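Local coordinates for origin of replication complex subunit 1B (Arabidopsis thaliana, PDB 5HH7), which binds origins of replication as part of the origin recognition complex and reads the histone H3 tail through its PHD finger and BAH domain, at residues Val34-Asp39 with Asp179-Glu184; Gly146-Arg151 with Ile183-Ile188; Arg151-Met156 with Leu174-Asp179; Ser193-Lys198 with Asp208-Cys213. All coordinates share one frame; numbering follows the deposited sequence. Where two conformers were deposited one is given.

Contact 1 (Val34-Asp39 with Asp179-Glu184)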
# COMPACT_ATOMS: atom_id res chain seq x y z
N VAL A 34 -7.61 5.38 1.44
CA VAL A 34 -8.90 6.05 1.58
C VAL A 34 -9.94 5.19 2.28
O VAL A 34 -10.08 3.99 2.00
CB VAL A 34 -9.46 6.51 0.21
CG1 VAL A 34 -10.81 7.19 0.38
CG2 VAL A 34 -8.47 7.44 -0.48
N LYS A 35 -10.67 5.81 3.21
CA LYS A 35 -11.83 5.19 3.83
C LYS A 35 -13.07 5.94 3.37
O LYS A 35 -13.36 7.04 3.85
CB LYS A 35 -11.71 5.27 5.35
CG LYS A 35 -12.97 4.88 6.12
CD LYS A 35 -13.26 3.41 5.98
CE LYS A 35 -13.62 2.76 7.32
NZ LYS A 35 -14.97 3.13 7.84
N ARG A 36 -13.80 5.35 2.43
CA ARG A 36 -14.97 6.01 1.85
C ARG A 36 -16.13 6.10 2.85
O ARG A 36 -16.25 5.27 3.76
CB ARG A 36 -15.40 5.31 0.56
CG ARG A 36 -14.33 5.29 -0.52
CD ARG A 36 -14.86 4.75 -1.84
NE ARG A 36 -15.88 5.62 -2.44
CZ ARG A 36 -16.38 5.46 -3.65
NH1 ARG A 36 -15.97 4.45 -4.42
NH2 ARG A 36 -17.31 6.29 -4.11
N ARG A 37 -16.99 7.10 2.66
CA ARG A 37 -18.13 7.34 3.54
C ARG A 37 -19.02 6.11 3.67
O ARG A 37 -19.55 5.82 4.74
CB ARG A 37 -18.97 8.51 3.03
CG ARG A 37 -18.29 9.86 3.09
CD ARG A 37 -17.94 10.22 4.52
NE ARG A 37 -17.68 11.65 4.66
CZ ARG A 37 -17.14 12.21 5.74
NH1 ARG A 37 -16.80 11.47 6.78
NH2 ARG A 37 -16.95 13.52 5.77
N GLU A 38 -19.18 5.40 2.56
CA GLU A 38 -20.11 4.28 2.49
C GLU A 38 -19.54 2.99 3.06
O GLU A 38 -20.26 2.00 3.23
CB GLU A 38 -20.56 4.07 1.04
CG GLU A 38 -21.21 5.29 0.38
CD GLU A 38 -20.20 6.26 -0.20
OE1 GLU A 38 -18.99 6.10 0.06
OE2 GLU A 38 -20.62 7.20 -0.91
N ASP A 39 -18.24 2.99 3.36
CA ASP A 39 -17.58 1.80 3.89
C ASP A 39 -18.16 1.38 5.24
O ASP A 39 -18.59 2.21 6.03
CB ASP A 39 -16.07 2.02 4.01
CG ASP A 39 -15.38 2.15 2.67
OD1 ASP A 39 -16.03 1.89 1.63
OD2 ASP A 39 -14.18 2.50 2.64
N ASP A 179 -11.09 3.96 -13.09
CA ASP A 179 -12.24 4.37 -12.29
C ASP A 179 -11.87 5.61 -11.49
O ASP A 179 -10.84 5.63 -10.82
CB ASP A 179 -12.65 3.25 -11.33
CG ASP A 179 -13.38 2.11 -12.02
OD1 ASP A 179 -13.40 2.08 -13.27
OD2 ASP A 179 -13.93 1.24 -11.31
N PHE A 180 -12.72 6.63 -11.55
CA PHE A 180 -12.50 7.87 -10.80
C PHE A 180 -13.71 8.21 -9.94
O PHE A 180 -14.83 7.83 -10.25
CB PHE A 180 -12.25 9.04 -11.76
CG PHE A 180 -11.01 8.91 -12.59
CD1 PHE A 180 -11.00 8.12 -13.73
CD2 PHE A 180 -9.86 9.60 -12.26
CE1 PHE A 180 -9.87 8.01 -14.51
CE2 PHE A 180 -8.72 9.50 -13.04
CZ PHE A 180 -8.73 8.70 -14.17
N ALA A 181 -13.48 8.96 -8.86
CA ALA A 181 -14.57 9.41 -8.00
C ALA A 181 -14.21 10.68 -7.24
O ALA A 181 -13.04 10.91 -6.91
CB ALA A 181 -14.96 8.31 -7.03
N ASP A 182 -15.22 11.49 -6.96
CA ASP A 182 -15.06 12.65 -6.09
C ASP A 182 -15.14 12.20 -4.65
O ASP A 182 -16.12 11.58 -4.23
CB ASP A 182 -16.13 13.70 -6.38
CG ASP A 182 -16.02 14.28 -7.78
OD1 ASP A 182 -15.02 13.99 -8.47
OD2 ASP A 182 -16.92 15.05 -8.17
N ILE A 183 -14.09 12.51 -3.89
CA ILE A 183 -13.96 12.06 -2.51
C ILE A 183 -13.54 13.23 -1.63
O ILE A 183 -12.62 13.97 -1.98
CB ILE A 183 -12.90 10.95 -2.40
CG1 ILE A 183 -13.33 9.70 -3.17
CG2 ILE A 183 -12.62 10.61 -0.94
CD1 ILE A 183 -14.41 8.89 -2.47
N GLU A 184 -14.21 13.41 -0.50
CA GLU A 184 -13.82 14.46 0.44
C GLU A 184 -12.44 14.15 1.01
O GLU A 184 -12.13 13.00 1.31
CB GLU A 184 -14.85 14.57 1.57
CG GLU A 184 -16.20 15.08 1.12
CD GLU A 184 -17.33 14.61 2.03
OE1 GLU A 184 -18.15 15.46 2.44
OE2 GLU A 184 -17.39 13.40 2.31
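Glu184 OE2 accepts from Arg37 NE at 2.9 Å, and this salt bridge is the polar link between the loop Val34-Asp39 and the strand Asp179-Glu184. The N-H meets OE2 on the syn side but 30° out of the carboxylate plane, and the guanidinium and carboxylate planes stand 79° apart, so the pairing is single-pronged. Arg37 has a stronger partner elsewhere: its NH2 forms a salt bridge to Glu186, which lets one poorly ordered guanidinium hold two acids. Arg36 behaves differently. Its chain bends about the CG-CD bond (chi3 66°), which sets NE 3.6 Å from Ile183 CD1, a methyl that meets it obliquely; buried here, NE finds no hydrogen-bond partner in the model. The same guanidinium makes a cation-pi contact with Trp132. Deeper in, Val34 CG1 touches Ile183 CG2 at 4.1 Å. The loop keeps its shape through a type I beta turn from Arg36 to Asp39, in which Asp39 N bonds to Arg36 O and Arg36 N donates to Asp39 OD2 from above the carboxylate plane. The arrangement is one of loop on sheet: the turn leaving strand 31-34 is pinned on a strand of the BAH-domain beta sheet by apolar contacts and a salt bridge at its margin.

Contact 2 (Gly146-Arg151 with Ile183-Ile188)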
# COMPACT_ATOMS: atom_id res chain seq x y z
N GLY A 146 -16.84 25.52 1.19
CA GLY A 146 -15.45 25.60 1.60
C GLY A 146 -14.80 24.26 1.88
O GLY A 146 -13.66 24.20 2.34
N VAL A 147 -15.52 23.17 1.59
CA VAL A 147 -15.01 21.82 1.83
C VAL A 147 -14.01 21.40 0.76
O VAL A 147 -14.22 21.63 -0.42
CB VAL A 147 -16.17 20.80 1.89
CG1 VAL A 147 -15.64 19.38 2.02
CG2 VAL A 147 -17.11 21.14 3.04
N TYR A 148 -12.91 20.79 1.19
CA TYR A 148 -11.88 20.31 0.27
C TYR A 148 -12.14 18.88 -0.21
O TYR A 148 -12.56 18.01 0.56
CB TYR A 148 -10.49 20.41 0.90
CG TYR A 148 -9.91 21.81 0.86
CD1 TYR A 148 -10.29 22.76 1.80
CD2 TYR A 148 -9.00 22.18 -0.12
CE1 TYR A 148 -9.77 24.05 1.77
CE2 TYR A 148 -8.47 23.46 -0.16
CZ TYR A 148 -8.86 24.39 0.78
OH TYR A 148 -8.34 25.66 0.75
N TRP A 149 -11.88 18.65 -1.49
CA TRP A 149 -12.14 17.38 -2.14
C TRP A 149 -10.94 16.97 -2.99
O TRP A 149 -10.09 17.80 -3.31
CB TRP A 149 -13.33 17.50 -3.09
CG TRP A 149 -14.68 17.66 -2.45
CD1 TRP A 149 -15.17 18.78 -1.83
CD2 TRP A 149 -15.72 16.68 -2.40
NE1 TRP A 149 -16.45 18.55 -1.39
CE2 TRP A 149 -16.81 17.27 -1.73
CE3 TRP A 149 -15.84 15.36 -2.85
CZ2 TRP A 149 -18.00 16.58 -1.49
CZ3 TRP A 149 -17.02 14.68 -2.62
CH2 TRP A 149 -18.09 15.29 -1.95
N ILE A 150 -10.89 15.69 -3.36
CA ILE A 150 -9.98 15.24 -4.40
C ILE A 150 -10.76 14.46 -5.45
O ILE A 150 -11.85 13.96 -5.18
CB ILE A 150 -8.88 14.29 -3.86
CG1 ILE A 150 -9.51 13.03 -3.26
CG2 ILE A 150 -7.98 15.00 -2.86
CD1 ILE A 150 -8.52 11.90 -3.00
N ARG A 151 -10.21 14.39 -6.66
CA ARG A 151 -10.67 13.41 -7.62
C ARG A 151 -9.75 12.21 -7.49
O ARG A 151 -8.56 12.30 -7.81
CB ARG A 151 -10.63 13.96 -9.05
CG ARG A 151 -11.20 12.99 -10.09
CD ARG A 151 -11.35 13.64 -11.45
NE ARG A 151 -12.10 12.79 -12.38
CZ ARG A 151 -11.62 12.33 -13.53
NH1 ARG A 151 -10.39 12.63 -13.91
NH2 ARG A 151 -12.38 11.56 -14.30
N ILE A 183 -14.09 12.51 -3.89
CA ILE A 183 -13.96 12.06 -2.51
C ILE A 183 -13.54 13.23 -1.63
O ILE A 183 -12.62 13.97 -1.98
CB ILE A 183 -12.90 10.95 -2.40
CG1 ILE A 183 -13.33 9.70 -3.17
CG2 ILE A 183 -12.62 10.61 -0.94
CD1 ILE A 183 -14.41 8.89 -2.47
N GLU A 184 -14.21 13.41 -0.50
CA GLU A 184 -13.82 14.46 0.44
C GLU A 184 -12.44 14.15 1.01
O GLU A 184 -12.13 13.00 1.31
CB GLU A 184 -14.85 14.57 1.57
CG GLU A 184 -16.20 15.08 1.12
CD GLU A 184 -17.33 14.61 2.03
OE1 GLU A 184 -18.15 15.46 2.44
OE2 GLU A 184 -17.39 13.40 2.31
N MET A 185 -11.61 15.18 1.16
CA MET A 185 -10.26 15.00 1.69
C MET A 185 -10.29 14.45 3.11
O MET A 185 -9.32 13.84 3.57
CB MET A 185 -9.46 16.30 1.64
CG MET A 185 -9.05 16.73 0.24
SD MET A 185 -7.74 17.97 0.25
CE MET A 185 -6.33 16.97 0.73
N GLU A 186 -11.40 14.67 3.80
CA GLU A 186 -11.62 14.12 5.13
C GLU A 186 -11.58 12.59 5.12
O GLU A 186 -11.30 11.96 6.14
CB GLU A 186 -12.97 14.61 5.67
CG GLU A 186 -13.26 14.20 7.11
CD GLU A 186 -14.68 14.51 7.52
OE1 GLU A 186 -15.30 15.41 6.91
OE2 GLU A 186 -15.19 13.86 8.45
N CYS A 187 -11.85 12.00 3.96
CA CYS A 187 -11.86 10.54 3.83
C CYS A 187 -10.48 9.94 3.62
O CYS A 187 -10.32 8.71 3.65
CB CYS A 187 -12.80 10.11 2.70
SG CYS A 187 -14.52 10.57 2.97
N ILE A 188 -9.48 10.78 3.39
CA ILE A 188 -8.11 10.32 3.24
C ILE A 188 -7.55 9.90 4.60
O ILE A 188 -7.66 10.65 5.56
CB ILE A 188 -7.20 11.41 2.65
CG1 ILE A 188 -7.63 11.77 1.23
CG2 ILE A 188 -5.74 10.96 2.68
CD1 ILE A 188 -6.91 12.98 0.67
O HOH W 1 -13.08 17.17 3.27
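Glu184 lies alongside Trp149, both side chains pointing the same way, and the indole is the flat surface on which the methylene CG of the acid rests. Followed outward from Trp149 CB, which lies 3.8 Å from Ile183 O, the side chain first brings CE3 to within 3.4 Å of Ile183 C, an oblique approach to the strand backbone. Farther out, CZ2 and CH2 lie beneath Glu184 CG. That methylene sits 3.5 Å from the centroid of the six-membered ring and only 11° off its normal, a CH-pi contact over the face. Glu184 CD is still close to CZ2 and CH2, while OE2 is engaged by Arg37. The Trp140 ring, nearly parallel, also meets the indole.

Beneath these side chains runs an antiparallel pairing of two strands in the curved BAH-domain sheet. Ile150 and Ile183 form a hydrogen-bonded pair, with Ile150 N to Ile183 O at 2.8 Å and the return bond from Ile183 N to Ile150 O. Trp149 and Glu184 follow as a non-hydrogen-bonded pair. The strand then gives way to a short 3-10 segment, at whose start Met185 N still donates to Tyr148 O, 3.0 Å away; a water bonded to that same oxygen accepts from Glu186 N.

Met185 SD packs 3.7 Å from Tyr148 CB and lies obliquely to the ring, a Met-aromatic contact. Ile150 has CG1 between the backbone N and the carbonyl carbon (chi1 61°), which leaves CG2 beside the N and 3.7 Å from Met185 CG. Its CD1 meets Ile188 CD1 at 4.2 Å.

Contact 3 (Arg151-Met156 with Leu174-Asp179); sequences RARWYM and LYLTND
Strands Arg151-Met156 and Tyr175-Thr177 run antiparallel at 144°, their axes 4.6 Å apart at closest approach. Met156 and Tyr175 form the hydrogen-bonded pair, Tyr155 and Leu176 the non-hydrogen-bonded one. Beyond it Trp154 O takes two donors from one residue, Thr177 N and Thr177 OG1, the hydroxyl at 2.8 Å and tilted from the carbonyl plane. OG1 also accepts from Asp179 N, an ST turn at the corner the chain makes at Asn178. Past that corner the pairing resumes, Trp154 N donating to Asp179 O.

Arg153 reaches across fully extended, with CG anti to the backbone N (chi1 -173°). Its NE donates to Thr177 O at 2.8 Å, the acceptor lying in the guanidinium plane, while NH2 makes a weak bond to Asn178 OD1 and a salt bridge to Glu216; Asn178 ND2 is bonded to Asp218. Leu176 CD2 lies over one face of this guanidinium, 3.5 Å above its plane. The other methyl, CD1, sits over the face of Tyr155, 3.9 Å from the ring centroid, in a CH-pi contact; the ring's OH bonds to Asp31. Thr177 CG2 rests 3.6 Å from Met156 CB. The whole is an antiparallel pair with an ST turn at the corner of one strand, within the curled beta sheet of the BAH domain.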
# COMPACT_ATOMS: atom_id res chain seq x y z
N ARG A 151 -10.21 14.39 -6.66
CA ARG A 151 -10.67 13.41 -7.62
C ARG A 151 -9.75 12.21 -7.49
O ARG A 151 -8.56 12.30 -7.81
CB ARG A 151 -10.63 13.96 -9.05
CG ARG A 151 -11.20 12.99 -10.09
CD ARG A 151 -11.35 13.64 -11.45
NE ARG A 151 -12.10 12.79 -12.38
CZ ARG A 151 -11.62 12.33 -13.53
NH1 ARG A 151 -10.39 12.63 -13.91
NH2 ARG A 151 -12.38 11.56 -14.30
N ALA A 152 -10.28 11.10 -7.00
CA ALA A 152 -9.48 9.91 -6.76
C ALA A 152 -9.47 9.00 -7.98
O ALA A 152 -10.51 8.76 -8.58
CB ALA A 152 -10.02 9.15 -5.55
N ARG A 153 -8.29 8.50 -8.34
CA ARG A 153 -8.17 7.46 -9.35
C ARG A 153 -7.83 6.17 -8.61
O ARG A 153 -6.73 6.03 -8.08
CB ARG A 153 -7.09 7.79 -10.38
CG ARG A 153 -7.05 6.81 -11.55
CD ARG A 153 -5.95 7.15 -12.55
NE ARG A 153 -5.89 6.17 -13.63
CZ ARG A 153 -5.01 6.20 -14.63
NH1 ARG A 153 -4.11 7.18 -14.69
NH2 ARG A 153 -5.02 5.26 -15.56
N TRP A 154 -8.78 5.24 -8.58
CA TRP A 154 -8.68 4.08 -7.71
C TRP A 154 -7.63 3.06 -8.14
O TRP A 154 -7.51 2.72 -9.31
CB TRP A 154 -10.03 3.37 -7.60
CG TRP A 154 -11.13 4.22 -7.03
CD1 TRP A 154 -12.27 4.61 -7.66
CD2 TRP A 154 -11.18 4.78 -5.71
NE1 TRP A 154 -13.04 5.38 -6.82
CE2 TRP A 154 -12.40 5.50 -5.62
CE3 TRP A 154 -10.33 4.75 -4.61
CZ2 TRP A 154 -12.77 6.18 -4.46
CZ3 TRP A 154 -10.71 5.43 -3.46
CH2 TRP A 154 -11.92 6.13 -3.40
N TYR A 155 -6.87 2.57 -7.16
CA TYR A 155 -6.09 1.36 -7.36
C TYR A 155 -7.03 0.18 -7.11
O TYR A 155 -8.11 0.34 -6.53
CB TYR A 155 -4.90 1.30 -6.40
CG TYR A 155 -3.76 2.23 -6.75
CD1 TYR A 155 -2.84 1.90 -7.74
CD2 TYR A 155 -3.60 3.45 -6.09
CE1 TYR A 155 -1.79 2.74 -8.07
CE2 TYR A 155 -2.55 4.30 -6.42
CZ TYR A 155 -1.65 3.94 -7.40
OH TYR A 155 -0.61 4.78 -7.74
N MET A 156 -6.61 -1.00 -7.54
CA MET A 156 -7.37 -2.21 -7.31
C MET A 156 -6.42 -3.38 -7.06
O MET A 156 -5.43 -3.54 -7.78
CB MET A 156 -8.29 -2.51 -8.50
CG MET A 156 -9.05 -3.84 -8.41
SD MET A 156 -10.15 -4.13 -9.81
CE MET A 156 -11.45 -2.93 -9.47
N LEU A 174 -0.45 -3.64 -7.02
CA LEU A 174 -1.74 -3.01 -7.29
C LEU A 174 -1.84 -2.70 -8.77
O LEU A 174 -0.82 -2.56 -9.46
CB LEU A 174 -1.85 -1.69 -6.52
CG LEU A 174 -1.65 -1.75 -5.00
CD1 LEU A 174 -1.62 -0.35 -4.41
CD2 LEU A 174 -2.76 -2.59 -4.36
N TYR A 175 -3.07 -2.58 -9.27
CA TYR A 175 -3.32 -2.06 -10.61
C TYR A 175 -3.96 -0.69 -10.47
O TYR A 175 -4.79 -0.48 -9.59
CB TYR A 175 -4.29 -2.97 -11.36
CG TYR A 175 -3.82 -4.39 -11.55
CD1 TYR A 175 -2.52 -4.66 -11.95
CD2 TYR A 175 -4.68 -5.45 -11.32
CE1 TYR A 175 -2.09 -5.97 -12.13
CE2 TYR A 175 -4.25 -6.76 -11.49
CZ TYR A 175 -2.96 -7.01 -11.89
OH TYR A 175 -2.55 -8.31 -12.06
N LEU A 176 -3.58 0.24 -11.35
CA LEU A 176 -4.23 1.55 -11.38
C LEU A 176 -5.39 1.52 -12.37
O LEU A 176 -5.19 1.39 -13.57
CB LEU A 176 -3.23 2.63 -11.78
CG LEU A 176 -3.78 4.06 -11.70
CD1 LEU A 176 -4.36 4.33 -10.33
CD2 LEU A 176 -2.69 5.08 -12.04
N THR A 177 -6.61 1.64 -11.86
CA THR A 177 -7.78 1.53 -12.73
C THR A 177 -8.06 2.84 -13.46
O THR A 177 -7.41 3.86 -13.21
CB THR A 177 -9.04 1.15 -11.94
OG1 THR A 177 -9.49 2.29 -11.19
CG2 THR A 177 -8.75 -0.00 -11.00
N ASN A 178 -9.04 2.79 -14.36
CA ASN A 178 -9.57 3.99 -14.97
C ASN A 178 -10.90 4.37 -14.34
O ASN A 178 -11.75 5.00 -14.98
CB ASN A 178 -9.71 3.80 -16.48
CG ASN A 178 -8.37 3.59 -17.16
OD1 ASN A 178 -7.37 4.21 -16.79
ND2 ASN A 178 -8.34 2.72 -18.17
N ASP A 179 -11.09 3.96 -13.09
CA ASP A 179 -12.24 4.37 -12.29
C ASP A 179 -11.87 5.61 -11.49
O ASP A 179 -10.84 5.63 -10.82
CB ASP A 179 -12.65 3.25 -11.33
CG ASP A 179 -13.38 2.11 -12.02
OD1 ASP A 179 -13.40 2.08 -13.27
OD2 ASP A 179 -13.93 1.24 -11.31

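Contact 4 (Ser193-Lys198 with Asp208-Cys213); sequences SVKCPK and DDVFLC
Val194 holds CG1 anti to its backbone N (chi1 180°), a setting that directs this methyl to Cys213 CB across the strand pair. The two carbons are 3.4 Å apart, tighter than usual van der Waals contact. On the other face of the sheet, Lys195 CG is anti to the carbonyl carbon (chi1 -54°) and comes within 4.0 Å of Val210 CG1, the two side chains meeting aslant. Leu212 CD1 reaches over the end of the first strand, 3.7 Å from Lys195 O and 3.8 Å from Pro197 CA, near the short, weakly bonded helix 197-200. Phe200 of that helix packs on Lys195, Val210 and Leu212 alike.

The backbones are parallel, with a 31° angle between the strands. Four bonds join them in turn: Ser193 N to Asp209 O, Phe211 N to Ser193 O, Lys195 N to Phe211 O at 2.7 Å, and Cys213 N to Lys195 O at 2.9 Å. Both Ser193 and Lys195 thus give and receive, as alternate residues of a parallel strand do, while Val194 turns its side chain to the face it shares with Phe211, whose ring packs on helix 122-127.

Asp209 is held by Arg190 and Tyr33. Its neighbour Asp208, bound by Arg123, Arg172 and Thr121, closes an experimentally established histone H3-binding region, and its backbone N bonds to a polar side chain of the bound peptide. The parallel pair, with helix 197-200 in the connection, is a beta-alpha-beta unit of the BAH domain, and the second strand begins just after the H3-binding loop.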
# COMPACT_ATOMS: atom_id res chain seq x y z
N SER A 193 3.03 4.63 -0.50
CA SER A 193 4.02 4.86 -1.55
C SER A 193 3.95 3.78 -2.62
O SER A 193 4.30 2.63 -2.38
CB SER A 193 5.43 4.95 -0.96
OG SER A 193 6.33 5.48 -1.92
N VAL A 194 3.49 4.16 -3.81
CA VAL A 194 3.34 3.21 -4.90
C VAL A 194 4.49 3.35 -5.89
O VAL A 194 4.71 4.43 -6.44
CB VAL A 194 2.00 3.41 -5.63
CG1 VAL A 194 1.87 2.41 -6.75
CG2 VAL A 194 0.84 3.25 -4.65
N LYS A 195 5.21 2.26 -6.12
CA LYS A 195 6.44 2.30 -6.91
C LYS A 195 6.26 1.66 -8.27
O LYS A 195 5.58 0.64 -8.41
CB LYS A 195 7.57 1.58 -6.17
CG LYS A 195 7.82 2.07 -4.75
CD LYS A 195 8.41 3.48 -4.76
CE LYS A 195 8.73 3.94 -3.35
NZ LYS A 195 9.31 5.32 -3.34
N CYS A 196 6.89 2.25 -9.28
CA CYS A 196 6.98 1.62 -10.60
C CYS A 196 7.97 0.46 -10.47
O CYS A 196 8.74 0.41 -9.51
CB CYS A 196 7.45 2.64 -11.64
SG CYS A 196 9.17 3.15 -11.48
N PRO A 197 7.96 -0.48 -11.44
CA PRO A 197 8.81 -1.67 -11.32
C PRO A 197 10.28 -1.34 -11.14
O PRO A 197 10.97 -2.03 -10.40
CB PRO A 197 8.61 -2.37 -12.67
CG PRO A 197 7.30 -1.93 -13.13
CD PRO A 197 7.11 -0.53 -12.64
N LYS A 198 10.74 -0.29 -11.81
CA LYS A 198 12.15 0.09 -11.76
C LYS A 198 12.61 0.51 -10.36
O LYS A 198 13.81 0.50 -10.07
CB LYS A 198 12.44 1.22 -12.75
CG LYS A 198 13.16 0.80 -14.01
CD LYS A 198 12.45 -0.33 -14.73
CE LYS A 198 13.04 -0.56 -16.11
NZ LYS A 198 12.96 0.66 -16.98
N ASP A 208 6.04 -0.49 5.64
CA ASP A 208 4.85 -1.30 5.40
C ASP A 208 3.95 -0.77 4.29
O ASP A 208 3.11 -1.50 3.76
CB ASP A 208 4.04 -1.41 6.69
CG ASP A 208 3.09 -2.58 6.68
OD1 ASP A 208 3.46 -3.63 6.12
OD2 ASP A 208 1.98 -2.46 7.23
N ASP A 209 4.12 0.50 3.94
CA ASP A 209 3.17 1.16 3.04
C ASP A 209 3.70 1.31 1.62
O ASP A 209 3.35 2.24 0.90
CB ASP A 209 2.77 2.50 3.64
CG ASP A 209 2.17 2.35 5.03
OD1 ASP A 209 1.17 1.62 5.16
OD2 ASP A 209 2.73 2.92 5.99
N VAL A 210 4.55 0.36 1.22
CA VAL A 210 5.14 0.37 -0.11
C VAL A 210 4.48 -0.66 -1.01
O VAL A 210 4.36 -1.83 -0.65
CB VAL A 210 6.66 0.09 -0.04
CG1 VAL A 210 7.25 -0.06 -1.44
CG2 VAL A 210 7.36 1.20 0.74
N PHE A 211 4.04 -0.22 -2.19
CA PHE A 211 3.37 -1.11 -3.12
C PHE A 211 3.98 -1.01 -4.51
O PHE A 211 4.66 -0.05 -4.84
CB PHE A 211 1.87 -0.80 -3.19
CG PHE A 211 1.19 -0.87 -1.86
CD1 PHE A 211 0.72 -2.08 -1.37
CD2 PHE A 211 1.05 0.27 -1.08
CE1 PHE A 211 0.11 -2.14 -0.13
CE2 PHE A 211 0.44 0.21 0.16
CZ PHE A 211 -0.03 -1.00 0.63
N LEU A 212 3.72 -2.03 -5.32
CA LEU A 212 4.17 -2.07 -6.70
C LEU A 212 2.99 -1.80 -7.62
O LEU A 212 1.92 -2.37 -7.44
CB LEU A 212 4.73 -3.46 -7.02
CG LEU A 212 4.88 -3.79 -8.51
CD1 LEU A 212 6.01 -2.99 -9.12
CD2 LEU A 212 5.09 -5.30 -8.73
N CYS A 213 3.19 -0.93 -8.61
CA CYS A 213 2.22 -0.79 -9.69
C CYS A 213 2.91 -0.64 -11.03
O CYS A 213 3.62 0.34 -11.26
CB CYS A 213 1.27 0.38 -9.47
SG CYS A 213 -0.02 0.51 -10.74

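Overall arrangement
Along the chain, contact 1 spans the widest interval, contact 2 ends on the same stretch, and contact 3 lies within both; contact 4 opens only after all three have closed. The first three share strand 175-184. Contacts 2 and 3 pair it with different parts of strand 148-156, their centres about 16 Å apart, whereas contact 1 sets a loop against it, its centre about 9 Å from that of contact 2. Contact 4 joins strands 188-195 and 210-218 of the same mixed sheet. Its centre lies about 14 Å from that of contact 3, which it touches where Leu174 N probably bonds to Leu212 O. One curved BAH-domain sheet thus runs from structural packing at contacts 1 and 2 to the edge of the histone H3-binding loop.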